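Local coordinates for protein OBody AM1L10 (Pyrobaculum aerophilum, PDB 4GN3) that probably acts as an engineered binding protein built on an OB-fold nucleic acid binding domain, holding a different protein against its beta-sheet surface, at residues P7-W12 against V26-V31; K41-S46 against V54-E59; I85-K90 against G98-P103. All coordinates share one frame; numbering follows the deposited sequence.

Contact 1 of 3, residues P7-W12 against V26-V31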
loop_
_atom_site.group_PDB
_atom_site.type_symbol
_atom_site.label_atom_id
_atom_site.label_comp_id
_atom_site.label_asym_id
_atom_site.label_seq_id
_atom_site.Cartn_x
_atom_site.Cartn_y
_atom_site.Cartn_z
ATOM N N PRO B 7 -1.969 -15.052 21.923
ATOM C CA PRO B 7 -0.639 -15.639 22.072
ATOM C C PRO B 7 0.327 -14.760 22.849
ATOM O O PRO B 7 0.147 -13.544 22.935
ATOM C CB PRO B 7 -0.163 -15.801 20.622
ATOM C CG PRO B 7 -0.900 -14.747 19.868
ATOM C CD PRO B 7 -2.240 -14.641 20.530
ATOM N N LYS B 8 1.338 -15.404 23.418
ATOM C CA LYS B 8 2.427 -14.745 24.109
ATOM C C LYS B 8 3.354 -14.091 23.085
ATOM O O LYS B 8 3.708 -14.699 22.078
ATOM C CB LYS B 8 3.195 -15.788 24.930
ATOM C CG LYS B 8 4.208 -15.241 25.923
ATOM C CD LYS B 8 4.812 -16.381 26.740
ATOM C CE LYS B 8 5.571 -15.873 27.955
ATOM N NZ LYS B 8 6.826 -15.158 27.586
ATOM N N LYS B 9 3.725 -12.845 23.356
ATOM C CA LYS B 9 4.722 -12.118 22.573
ATOM C C LYS B 9 6.010 -12.933 22.424
ATOM O O LYS B 9 6.543 -13.450 23.409
ATOM C CB LYS B 9 5.003 -10.787 23.264
ATOM C CG LYS B 9 6.163 -9.974 22.723
ATOM C CD LYS B 9 6.280 -8.710 23.545
ATOM C CE LYS B 9 7.532 -7.922 23.216
ATOM N NZ LYS B 9 7.452 -6.588 23.871
ATOM N N THR B 10 6.499 -13.067 21.193
ATOM C CA THR B 10 7.745 -13.803 20.959
ATOM C C THR B 10 8.912 -12.872 20.640
ATOM O O THR B 10 10.056 -13.169 20.970
ATOM C CB THR B 10 7.607 -14.857 19.833
ATOM O OG1 THR B 10 7.399 -14.201 18.579
ATOM C CG2 THR B 10 6.446 -15.815 20.109
ATOM N N HIS B 11 8.611 -11.748 19.997
ATOM C CA HIS B 11 9.631 -10.830 19.507
ATOM C C HIS B 11 9.260 -9.405 19.779
ATOM O O HIS B 11 8.110 -9.014 19.620
ATOM C CB HIS B 11 9.819 -10.997 17.996
ATOM C CG HIS B 11 10.448 -12.307 17.602
ATOM N ND1 HIS B 11 9.773 -13.466 17.630
ATOM C CD2 HIS B 11 11.734 -12.610 17.163
ATOM C CE1 HIS B 11 10.581 -14.465 17.240
ATOM N NE2 HIS B 11 11.779 -13.940 16.945
ATOM N N TRP B 12 10.248 -8.615 20.176
ATOM C CA TRP B 12 10.117 -7.165 20.205
ATOM C C TRP B 12 10.149 -6.663 18.794
ATOM O O TRP B 12 10.760 -7.297 17.941
ATOM C CB TRP B 12 11.255 -6.564 21.008
ATOM C CG TRP B 12 11.100 -6.818 22.481
ATOM C CD1 TRP B 12 11.411 -7.983 23.185
ATOM C CD2 TRP B 12 10.571 -5.894 23.489
ATOM N NE1 TRP B 12 11.122 -7.840 24.517
ATOM C CE2 TRP B 12 10.612 -6.613 24.766
ATOM C CE3 TRP B 12 10.086 -4.590 23.463
ATOM C CZ2 TRP B 12 10.178 -6.032 25.950
ATOM C CZ3 TRP B 12 9.655 -4.016 24.663
ATOM C CH2 TRP B 12 9.703 -4.720 25.876
ATOM N N VAL B 26 5.135 -13.521 17.151
ATOM C CA VAL B 26 4.062 -12.791 17.799
ATOM C C VAL B 26 4.629 -11.467 18.294
ATOM O O VAL B 26 5.564 -11.452 19.090
ATOM C CB VAL B 26 3.442 -13.581 18.975
ATOM C CG1 VAL B 26 2.334 -12.766 19.624
ATOM C CG2 VAL B 26 2.904 -14.928 18.497
ATOM N N VAL B 27 4.080 -10.361 17.802
ATOM C CA VAL B 27 4.462 -9.032 18.291
ATOM C C VAL B 27 3.325 -8.443 19.128
ATOM O O VAL B 27 2.162 -8.799 18.943
ATOM C CB VAL B 27 4.867 -8.064 17.150
ATOM C CG1 VAL B 27 6.137 -8.550 16.456
ATOM C CG2 VAL B 27 3.733 -7.899 16.142
ATOM N N ALA B 28 3.675 -7.566 20.064
ATOM C CA ALA B 28 2.690 -6.937 20.941
ATOM C C ALA B 28 3.094 -5.508 21.233
ATOM O O ALA B 28 4.247 -5.233 21.541
ATOM C CB ALA B 28 2.540 -7.726 22.241
ATOM N N GLY B 29 2.132 -4.602 21.126
ATOM C CA GLY B 29 2.375 -3.190 21.363
ATOM C C GLY B 29 1.159 -2.383 20.984
ATOM O O GLY B 29 0.031 -2.868 21.084
ATOM N N TRP B 30 1.386 -1.148 20.548
ATOM C CA TRP B 30 0.294 -0.270 20.158
ATOM C C TRP B 30 0.363 0.072 18.698
ATOM O O TRP B 30 1.426 -0.043 18.074
ATOM C CB TRP B 30 0.279 0.997 21.015
ATOM C CG TRP B 30 1.499 1.867 20.840
ATOM C CD1 TRP B 30 1.681 2.906 19.927
ATOM C CD2 TRP B 30 2.745 1.808 21.603
ATOM N NE1 TRP B 30 2.918 3.470 20.068
ATOM C CE2 TRP B 30 3.611 2.857 21.053
ATOM C CE3 TRP B 30 3.217 1.019 22.644
ATOM C CZ2 TRP B 30 4.883 3.089 21.543
ATOM C CZ3 TRP B 30 4.508 1.263 23.132
ATOM C CH2 TRP B 30 5.317 2.275 22.593
ATOM N N VAL B 31 -0.772 0.492 18.151
ATOM C CA VAL B 31 -0.874 0.902 16.751
ATOM C C VAL B 31 -0.199 2.261 16.556
ATOM O O VAL B 31 -0.649 3.279 17.096
ATOM C CB VAL B 31 -2.347 0.937 16.290
ATOM C CG1 VAL B 31 -2.475 1.487 14.871
ATOM C CG2 VAL B 31 -2.964 -0.451 16.385
HETATM O O HOH W 1 5.235 -5.017 24.036
HETATM O O HOH W 2 6.495 -6.917 20.000
#
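Thr-10 clasps the backbone of Val-26 at two points. Its OG1 accepts the Val-26 N-H at 2.8 Å along an almost straight line, with 178° at the hydrogen, while its own N donates to Val-26 O, also at 2.8 Å. OG1 can do this because chi1 of 67° sets it between the backbone N and the carbonyl carbon, leaving CG2 against Val-26 CB, the two side chains crossing at about a right angle. Val-26 O takes a second, longer bond of 3.2 Å from His-11 N; the two donors come from opposite faces of the carbonyl plane, so one oxygen ties down two successive peptides of the loop. Threonine suits this place, giving a hydroxyl to the strand's backbone and a methyl to its valine. The loop thus binds the early part of strand 24-36, the first strand of the OB-fold barrel, without itself becoming a strand. Beyond the polar clasp, the compact ring of Pro-7 lays CG at 3.8 Å from Val-26 CG1, and it also touches Val-81 of strand 79-88 and Trp-107 of strand 105-110. The extended Lys-9 runs its methylenes past the Ala-28 methyl, which is small enough to let the chain by, and NZ reaches Ala-28 O through a water. NZ also sits 3.1 Å above the plane of the Trp-12 ring, near its centre. A further shell steadies Thr-10: His-11 ND1 meets OG1 in the plane of the imidazole at 2.7 Å, in a hydrogen bond of undecided direction, while the ring packs on Val-25, Ile-16 and Leu-20.

Contact 2 of 3, residues K41-S46 against V54-E59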
loop_
_atom_site.group_PDB
_atom_site.type_symbol
_atom_site.label_atom_id
_atom_site.label_comp_id
_atom_site.label_asym_id
_atom_site.label_seq_id
_atom_site.Cartn_x
_atom_site.Cartn_y
_atom_site.Cartn_z
ATOM N N LYS B 41 -3.874 -2.800 2.907
ATOM C CA LYS B 41 -3.986 -2.036 4.149
ATOM C C LYS B 41 -2.798 -2.396 5.042
ATOM O O LYS B 41 -2.341 -3.547 5.051
ATOM C CB LYS B 41 -5.319 -2.338 4.852
ATOM C CG LYS B 41 -6.545 -2.072 3.984
ATOM C CD LYS B 41 -7.846 -2.399 4.693
ATOM C CE LYS B 41 -8.994 -2.592 3.714
ATOM N NZ LYS B 41 -9.131 -1.504 2.701
ATOM N N ILE B 42 -2.298 -1.406 5.777
ATOM C CA ILE B 42 -1.108 -1.582 6.605
ATOM C C ILE B 42 -1.342 -1.037 8.013
ATOM O O ILE B 42 -1.806 0.093 8.185
ATOM C CB ILE B 42 0.129 -0.905 5.972
ATOM C CG1 ILE B 42 0.444 -1.558 4.609
ATOM C CG2 ILE B 42 1.335 -0.978 6.918
ATOM C CD1 ILE B 42 1.297 -0.726 3.678
ATOM N N VAL B 43 -1.039 -1.858 9.010
ATOM C CA VAL B 43 -0.983 -1.390 10.388
ATOM C C VAL B 43 0.465 -1.476 10.867
ATOM O O VAL B 43 1.123 -2.500 10.697
ATOM C CB VAL B 43 -1.981 -2.134 11.324
ATOM C CG1 VAL B 43 -1.956 -3.636 11.105
ATOM C CG2 VAL B 43 -1.731 -1.791 12.798
ATOM N N LYS B 44 0.970 -0.386 11.430
ATOM C CA LYS B 44 2.304 -0.398 12.022
ATOM C C LYS B 44 2.199 -0.519 13.539
ATOM O O LYS B 44 1.398 0.182 14.165
ATOM C CB LYS B 44 3.089 0.852 11.631
ATOM C CG LYS B 44 3.546 0.863 10.177
ATOM C CD LYS B 44 4.341 2.114 9.841
ATOM C CE LYS B 44 4.577 2.220 8.335
ATOM N NZ LYS B 44 5.444 3.379 7.993
ATOM N N VAL B 45 2.994 -1.423 14.110
ATOM C CA VAL B 45 2.996 -1.677 15.555
ATOM C C VAL B 45 4.338 -1.251 16.167
ATOM O O VAL B 45 5.399 -1.567 15.632
ATOM C CB VAL B 45 2.734 -3.175 15.867
ATOM C CG1 VAL B 45 2.704 -3.425 17.371
ATOM C CG2 VAL B 45 1.432 -3.643 15.226
ATOM N N SER B 46 4.281 -0.537 17.291
ATOM C CA SER B 46 5.479 -0.171 18.052
ATOM C C SER B 46 5.374 -0.711 19.479
ATOM O O SER B 46 4.274 -0.945 19.976
ATOM C CB SER B 46 5.644 1.353 18.095
ATOM O OG SER B 46 5.846 1.878 16.795
ATOM N N VAL B 54 6.826 -1.751 13.115
ATOM C CA VAL B 54 6.825 -2.875 12.166
ATOM C C VAL B 54 5.525 -2.919 11.357
ATOM O O VAL B 54 4.425 -2.782 11.904
ATOM C CB VAL B 54 7.149 -4.235 12.849
ATOM C CG1 VAL B 54 6.074 -4.619 13.861
ATOM C CG2 VAL B 54 7.320 -5.344 11.809
ATOM N N SER B 55 5.678 -3.082 10.045
ATOM C CA SER B 55 4.556 -3.097 9.118
ATOM C C SER B 55 3.894 -4.459 9.057
ATOM O O SER B 55 4.543 -5.471 8.789
ATOM C CB SER B 55 5.018 -2.710 7.711
ATOM O OG SER B 55 5.453 -1.361 7.658
ATOM N N VAL B 56 2.588 -4.458 9.298
ATOM C CA VAL B 56 1.756 -5.639 9.153
ATOM C C VAL B 56 0.837 -5.365 7.965
ATOM O O VAL B 56 0.029 -4.433 7.995
ATOM C CB VAL B 56 0.938 -5.916 10.439
ATOM C CG1 VAL B 56 0.044 -7.134 10.262
ATOM C CG2 VAL B 56 1.865 -6.108 11.633
ATOM N N TYR B 57 0.959 -6.161 6.909
ATOM C CA TYR B 57 0.154 -5.878 5.730
ATOM C C TYR B 57 -1.016 -6.827 5.544
ATOM O O TYR B 57 -0.941 -8.024 5.838
ATOM C CB TYR B 57 1.006 -5.784 4.461
ATOM C CG TYR B 57 1.375 -7.108 3.849
ATOM C CD1 TYR B 57 0.612 -7.655 2.817
ATOM C CD2 TYR B 57 2.492 -7.809 4.287
ATOM C CE1 TYR B 57 0.954 -8.865 2.242
ATOM C CE2 TYR B 57 2.847 -9.022 3.714
ATOM C CZ TYR B 57 2.073 -9.542 2.696
ATOM O OH TYR B 57 2.411 -10.744 2.127
ATOM N N LEU B 58 -2.103 -6.263 5.044
ATOM C CA LEU B 58 -3.287 -7.033 4.686
ATOM C C LEU B 58 -3.504 -6.791 3.201
ATOM O O LEU B 58 -3.443 -5.647 2.739
ATOM C CB LEU B 58 -4.510 -6.600 5.504
ATOM C CG LEU B 58 -4.487 -6.924 7.011
ATOM C CD1 LEU B 58 -3.524 -6.019 7.770
ATOM C CD2 LEU B 58 -5.889 -6.789 7.583
ATOM N N GLU B 59 -3.720 -7.874 2.465
ATOM C CA GLU B 59 -3.855 -7.820 1.014
ATOM C C GLU B 59 -5.078 -8.624 0.613
ATOM O O GLU B 59 -5.199 -9.801 0.992
ATOM C CB GLU B 59 -2.589 -8.381 0.350
ATOM C CG GLU B 59 -2.664 -8.469 -1.169
ATOM C CD GLU B 59 -1.484 -9.203 -1.786
ATOM O OE1 GLU B 59 -0.447 -9.372 -1.107
ATOM O OE2 GLU B 59 -1.596 -9.607 -2.963
#
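Val-43 and Val-56 face each other as a hydrogen-bonded pair in the antiparallel hairpin of strands 40-46 and 54-59, part of the curled sheet of the OB-fold; the segments run at 153° to one another. Backbone bonds come first. Lys-41 with Leu-58, Val-43 with Val-56 and Val-45 with Val-54 each exchange two N-H...O bonds, from the short Leu-58 N to Lys-41 O at 2.7 Å to the 3.0 Å of Val-45 N to Val-54 O. CA-H groups of the intervening residues point at carbonyls of these pairs, most closely Lys-44 CA to Val-54 O at 3.2 Å.

Apolar packing belongs to the side bearing Val-43, Val-45, Val-54, Val-56 and Leu-58, which is turned to the barrel core. Val-43 and Val-56 run alongside each other into the core; chi1 of 45° swings Val-43 CG1 toward its partner, 3.7 Å from Val-56 CB. Beta-branched valines suit extended backbone and fill this interior, while Leu-58 reaches on to Phe-68 and Phe-71 of helix 65-73, which also touch Lys-41.

The other side, with Ile-42, Lys-44, Ser-55 and Tyr-57, mixes polar and apolar groups and meets the chain of another protein: Lys-44 NZ bonds to its backbone. Tyr-57, in one of its two conformers, makes a cation-pi contact with a basic side chain of that protein and hydrogen-bonds through OH to Glu-87. Here Ser-55 is small enough to let longer neighbours pass beside it: Ile-42 CG2 lies 4.1 Å from Ser-55 CB, and the extended Lys-44 chain passes alongside, its CE 3.7 Å from Ser-55 OG.

Contact 3 of 3, residues I85-K90 against G98-P103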
loop_
_atom_site.group_PDB
_atom_site.type_symbol
_atom_site.label_atom_id
_atom_site.label_comp_id
_atom_site.label_asym_id
_atom_site.label_seq_id
_atom_site.Cartn_x
_atom_site.Cartn_y
_atom_site.Cartn_z
ATOM N N ILE B 85 3.698 -14.175 9.765
ATOM C CA ILE B 85 4.957 -14.669 9.222
ATOM C C ILE B 85 5.775 -13.474 8.762
ATOM O O ILE B 85 5.259 -12.603 8.060
ATOM C CB ILE B 85 4.727 -15.613 8.020
ATOM C CG1 ILE B 85 3.760 -16.758 8.381
ATOM C CG2 ILE B 85 6.050 -16.140 7.472
ATOM C CD1 ILE B 85 4.231 -17.676 9.490
ATOM N N VAL B 86 7.038 -13.434 9.171
ATOM C CA VAL B 86 7.931 -12.376 8.728
ATOM C C VAL B 86 8.257 -12.588 7.256
ATOM O O VAL B 86 8.553 -13.707 6.824
ATOM C CB VAL B 86 9.226 -12.306 9.563
ATOM C CG1 VAL B 86 10.117 -11.181 9.053
ATOM C CG2 VAL B 86 8.897 -12.072 11.035
ATOM N N GLU B 87 8.181 -11.504 6.491
ATOM C CA GLU B 87 8.520 -11.542 5.079
ATOM C C GLU B 87 9.489 -10.401 4.800
ATOM O O GLU B 87 9.163 -9.236 5.024
ATOM C CB GLU B 87 7.257 -11.443 4.214
ATOM C CG GLU B 87 6.256 -12.566 4.501
ATOM C CD GLU B 87 5.074 -12.610 3.545
ATOM O OE1 GLU B 87 4.533 -13.719 3.343
ATOM O OE2 GLU B 87 4.674 -11.554 3.006
ATOM N N ALA B 88 10.696 -10.753 4.362
ATOM C CA ALA B 88 11.720 -9.767 4.034
ATOM C C ALA B 88 11.374 -9.126 2.698
ATOM O O ALA B 88 10.884 -9.806 1.803
ATOM C CB ALA B 88 13.093 -10.419 3.975
ATOM N N SER B 89 11.613 -7.818 2.589
ATOM C CA SER B 89 11.309 -7.042 1.385
ATOM C C SER B 89 11.992 -7.621 0.166
ATOM O O SER B 89 13.141 -8.058 0.241
ATOM C CB SER B 89 11.731 -5.581 1.569
ATOM O OG SER B 89 11.527 -4.829 0.385
ATOM N N LYS B 90 11.271 -7.618 -0.952
ATOM C CA LYS B 90 11.799 -8.114 -2.224
ATOM C C LYS B 90 12.840 -7.148 -2.797
ATOM O O LYS B 90 13.739 -7.560 -3.543
ATOM C CB LYS B 90 10.662 -8.359 -3.224
ATOM C CG LYS B 90 9.554 -9.262 -2.693
ATOM C CD LYS B 90 8.568 -9.682 -3.775
ATOM C CE LYS B 90 9.090 -10.862 -4.581
ATOM N NZ LYS B 90 8.118 -11.298 -5.621
ATOM N N GLY B 98 12.140 -2.811 4.634
ATOM C CA GLY B 98 13.028 -3.963 4.526
ATOM C C GLY B 98 12.360 -5.245 5.002
ATOM O O GLY B 98 12.728 -6.343 4.571
ATOM N N VAL B 99 11.364 -5.100 5.877
ATOM C CA VAL B 99 10.710 -6.247 6.520
ATOM C C VAL B 99 9.238 -5.933 6.822
ATOM O O VAL B 99 8.874 -4.776 7.053
ATOM C CB VAL B 99 11.465 -6.657 7.810
ATOM C CG1 VAL B 99 11.235 -5.650 8.930
ATOM C CG2 VAL B 99 11.063 -8.054 8.255
ATOM N N GLU B 100 8.401 -6.967 6.803
ATOM C CA GLU B 100 6.991 -6.829 7.157
ATOM C C GLU B 100 6.441 -8.144 7.713
ATOM O O GLU B 100 7.125 -9.179 7.680
ATOM C CB GLU B 100 6.171 -6.380 5.942
ATOM C CG GLU B 100 6.172 -7.401 4.813
ATOM C CD GLU B 100 5.738 -6.831 3.473
ATOM O OE1 GLU B 100 5.887 -7.520 2.456
ATOM O OE2 GLU B 100 5.219 -5.706 3.427
ATOM N N ILE B 101 5.206 -8.092 8.210
ATOM C CA ILE B 101 4.525 -9.266 8.758
ATOM C C ILE B 101 3.213 -9.531 8.026
ATOM O O ILE B 101 2.384 -8.628 7.840
ATOM C CB ILE B 101 4.275 -9.144 10.292
ATOM C CG1 ILE B 101 5.610 -9.064 11.052
ATOM C CG2 ILE B 101 3.442 -10.318 10.794
ATOM C CD1 ILE B 101 5.494 -8.695 12.526
ATOM N N PHE B 102 3.042 -10.784 7.608
ATOM C CA PHE B 102 1.815 -11.250 6.987
ATOM C C PHE B 102 1.022 -11.932 8.100
ATOM O O PHE B 102 1.410 -13.004 8.552
ATOM C CB PHE B 102 2.158 -12.231 5.855
ATOM C CG PHE B 102 0.979 -12.650 5.019
ATOM C CD1 PHE B 102 0.210 -11.704 4.339
ATOM C CD2 PHE B 102 0.652 -13.999 4.882
ATOM C CE1 PHE B 102 -0.870 -12.094 3.555
ATOM C CE2 PHE B 102 -0.429 -14.398 4.102
ATOM C CZ PHE B 102 -1.188 -13.442 3.438
ATOM N N PRO B 103 -0.078 -11.298 8.563
ATOM C CA PRO B 103 -0.740 -11.758 9.787
ATOM C C PRO B 103 -1.668 -12.962 9.613
ATOM O O PRO B 103 -2.336 -13.100 8.590
ATOM C CB PRO B 103 -1.563 -10.535 10.206
ATOM C CG PRO B 103 -1.936 -9.884 8.914
ATOM C CD PRO B 103 -0.780 -10.146 7.963
HETATM O O HOH W 3 5.811 -9.788 1.415
HETATM O O HOH W 4 14.928 -7.196 2.826
#
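Glu-87 and Phe-102 touch diagonally across the antiparallel hairpin of strands 79-88 and 99-103, a part of the OB-fold barrel that lies near the surface. Glu-87 has CG anti to its carbonyl carbon (chi1 -58°) and an extended chain beyond, which carries the carboxylate along the sheet until CD stands 3.7 Å from Phe-102 CB. The carboxylate and ring planes are only 5° apart, although OE1 approaches the ring obliquely. A long acidic side chain suits the place: its flat end lies against Phe-102 CB, with OE1 nearing the ring atom CG, while OE2 turns to polar partners. Besides its bond to Tyr-57, OE2 accepts from a water at 2.6 Å; the same water donates to Glu-100 OE1. With the two carboxylates 4.2 Å apart at these oxygens, the shared water probably eases the repulsion, as does a basic side chain of another protein that forms a salt bridge to Glu-100 OE1.

Phe-102 has CG anti to its backbone N (chi1 -173°), which leads the ring away from segment 85-90 to meet Lys-62, in a cation-pi contact, and the Tyr-57 ring in one of its conformers. Its backbone pairs with Ile-85 through two bonds, Ile-85 N to Phe-102 O at 2.8 Å and Phe-102 N to Ile-85 O at 2.9 Å. Ile-85, whose branched side chain suits a strand, lies on the same side of the sheet as Glu-87, beside Glu-24.

At the next hydrogen-bonded pair, Glu-87 N donates to Glu-100 O at 2.8 Å, and past the strand end Ser-89 N reaches Gly-98 O from above its carbonyl plane. The opposite side of the hairpin carries Val-86, Val-99 and Ile-101, and packing there is tight: Val-86 CG1 meets Val-99 CG2 at 3.4 Å.

In the fold
The three contacts follow one another along the chain, each closing before the next opens, and all reach the same curled OB-fold sheet. Contact 1 fastens the leading loop to strand 24-36, which pairs with strand 40-46 of contact 2 and with strand 79-88 of contact 3. Contacts 2 and 3 are the closest, their centres about 10 Å apart, and are joined by the parallel pairing of strands 54-59 and 99-103; contact 1 lies about 13 Å from the centre of contact 2 and about 15 Å from that of contact 3. Contacts 2 and 3 both present side chains to the other protein, whereas contact 1 does not touch it, consistent with binding through the barrel wall that carries contacts 2 and 3.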